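Local coordinates for protein putative transcriptional regulator (PDB 3K4H) that probably acts as a LacI-family transcriptional regulator whose periplasmic-binding-protein-like core holds a sugar ligand in its pocket, at residues Asn59-Val62 / Lys63-Gly67. Sequence-based numbering, arbitrary orientation.
Sequences NGVV and KMVQG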
ATOM      1  N   ASN A  59     -30.905   2.060  -7.873  1.00 46.99           N
ATOM      2  CA  ASN A  59     -31.728   3.071  -8.507  1.00 46.86           C
ATOM      3  C   ASN A  59     -31.178   4.468  -8.208  1.00 46.88           C
ATOM      4  O   ASN A  59     -31.056   5.313  -9.121  1.00 47.38           O
ATOM      5  CB  ASN A  59     -33.199   2.928  -8.122  1.00 47.23           C
ATOM      6  CG  ASN A  59     -33.707   1.485  -8.255  1.00 67.91           C
ATOM      7  OD1 ASN A  59     -32.942   0.582  -8.605  1.00 48.37           O
ATOM      8  ND2 ASN A  59     -35.003   1.265  -7.976  1.00 47.87           N
ATOM      9  N   GLY A  60     -30.784   4.687  -6.955  1.00 45.77           N
ATOM     10  CA  GLY A  60     -30.257   5.965  -6.567  1.00 45.80           C
ATOM     11  C   GLY A  60     -29.122   6.421  -7.484  1.00 46.02           C
ATOM     12  O   GLY A  60     -29.143   7.558  -8.001  1.00 45.73           O
ATOM     13  N   VAL A  61     -28.142   5.535  -7.676  1.00 45.62           N
ATOM     14  CA  VAL A  61     -26.940   5.853  -8.437  1.00 45.91           C
ATOM     15  C   VAL A  61     -27.275   6.036  -9.907  1.00 46.78           C
ATOM     16  O   VAL A  61     -26.736   6.912 -10.592  1.00 47.00           O
ATOM     17  CB  VAL A  61     -25.871   4.757  -8.285  1.00 45.82           C
ATOM     18  CG1 VAL A  61     -24.883   4.789  -9.447  1.00 30.73           C
ATOM     19  CG2 VAL A  61     -25.138   4.874  -6.928  1.00 30.83           C
ATOM     20  N   VAL A  62     -28.184   5.199 -10.379  1.00 47.18           N
ATOM     21  CA  VAL A  62     -28.638   5.231 -11.759  1.00 47.14           C
ATOM     22  C   VAL A  62     -29.304   6.568 -12.100  1.00 46.60           C
ATOM     23  O   VAL A  62     -29.013   7.144 -13.133  1.00 46.01           O
ATOM     24  CB  VAL A  62     -29.526   3.986 -12.035  1.00 47.41           C
ATOM     25  CG1 VAL A  62     -30.432   4.187 -13.190  1.00 52.40           C
ATOM     26  CG2 VAL A  62     -28.632   2.783 -12.276  1.00 52.70           C
ATOM     27  N   LYS A  63     -30.159   7.081 -11.215  1.00 47.20           N
ATOM     28  CA  LYS A  63     -30.797   8.381 -11.455  1.00 47.97           C
ATOM     29  C   LYS A  63     -29.752   9.510 -11.442  1.00 47.92           C
ATOM     30  O   LYS A  63     -29.821  10.444 -12.236  1.00 47.21           O
ATOM     31  CB  LYS A  63     -31.939   8.648 -10.458  1.00 49.26           C
ATOM     32  CG  LYS A  63     -32.953   7.487 -10.305  1.00 71.21           C
ATOM     33  CD  LYS A  63     -34.381   7.921  -9.855  1.00 52.17           C
ATOM     34  CE  LYS A  63     -34.397   9.205  -8.979  1.00 71.45           C
ATOM     35  NZ  LYS A  63     -35.686   9.996  -9.135  1.00 53.70           N
HETATM   36  N   MSE A  64     -28.783   9.396 -10.541  1.00 48.95           N
HETATM   37  CA  MSE A  64     -27.628  10.273 -10.507  1.00 50.55           C
HETATM   38  C   MSE A  64     -26.974  10.395 -11.869  1.00 49.35           C
HETATM   39  O   MSE A  64     -26.756  11.501 -12.364  1.00 49.55           O
HETATM   40  CB  MSE A  64     -26.583   9.755  -9.523  1.00 53.72           C
HETATM   41  CG  MSE A  64     -26.920   9.939  -8.066  1.00 76.90           C
HETATM   42 SE   MSE A  64     -25.420   9.482  -6.894  1.00 59.58          SE
HETATM   43  CE  MSE A  64     -24.091  10.606  -7.698  1.00 77.36           C
ATOM     44  N   VAL A  65     -26.648   9.255 -12.464  1.00 48.36           N
ATOM     45  CA  VAL A  65     -25.952   9.234 -13.741  1.00 47.98           C
ATOM     46  C   VAL A  65     -26.906   9.681 -14.835  1.00 47.68           C
ATOM     47  O   VAL A  65     -26.519  10.431 -15.729  1.00 47.59           O
ATOM     48  CB  VAL A  65     -25.369   7.826 -14.075  1.00 47.98           C
ATOM     49  CG1 VAL A  65     -24.649   7.838 -15.419  1.00 24.56           C
ATOM     50  CG2 VAL A  65     -24.434   7.371 -12.992  1.00 24.43           C
ATOM     51  N   GLN A  66     -28.159   9.247 -14.742  1.00 47.55           N
ATOM     52  CA  GLN A  66     -29.146   9.579 -15.770  1.00 47.95           C
ATOM     53  C   GLN A  66     -29.504  11.061 -15.841  1.00 48.40           C
ATOM     54  O   GLN A  66     -29.845  11.576 -16.898  1.00 48.15           O
ATOM     55  CB  GLN A  66     -30.376   8.674 -15.663  1.00 47.80           C
ATOM     56  CG  GLN A  66     -30.080   7.366 -16.367  1.00 47.92           C
ATOM     57  CD  GLN A  66     -30.945   6.164 -15.982  1.00 48.44           C
ATOM     58  OE1 GLN A  66     -31.875   6.245 -15.164  1.00 47.35           O
ATOM     59  NE2 GLN A  66     -30.620   5.018 -16.594  1.00 47.86           N
ATOM     60  N   GLY A  67     -29.364  11.742 -14.711  1.00 49.39           N
ATOM     61  CA  GLY A  67     -29.737  13.141 -14.585  1.00 49.98           C
ATOM     62  C   GLY A  67     -28.780  14.133 -15.196  1.00 50.30           C
ATOM     63  O   GLY A  67     -29.120  15.297 -15.297  1.00 51.19           O
TER
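Val62 and Gln66, one helical turn apart, run side by side and point the same way from the helix surface. Val62 places its CG1 anti to the backbone N (chi1 158°), and this methyl sits over the flat face of the Gln66 carboxamide, somewhat off its normal, with Gln66 CD and NE2 each 3.5 Å from Val62 CG1. The first torsion of Gln66 (chi1 -82°) turns the chain back toward the preceding turn, setting CG beside Val62 O, and the extended chi2 (159°) then brings the amide alongside the valine.

Beneath this pair the backbone bond from Gln66 N to Val62 O measures 2.8 Å. It is the fourth of five successive i to i+4 bonds, from Lys63 N to Asn59 O through Gly67 N to Lys63 O, the regular ladder of an alpha helix. Val61 and Val65 form a second i to i+4 pair, whose methyls are only loosely apposed, Val61 CG1 being 4.4 Å from Val65 CG2; the latter is set closer to Val61 O. Lys63 starts back beside the Asn59 carbonyl with its CG, and the chain then leads off to solvent.

The selenomethionine Met64 and Val61 occupy the buried side of helix 54-66, where both touch Ile73 of strand 72-75, an inner strand of the parallel sheet. Met64 also reaches Ile70 in the loop leading to that strand. Helix 83-90 packs alongside: Val61 meets its Ile84 and Leu88, while Val62 and Val65 share Tyr87, joining the two helices on one side of this alpha/beta subdomain.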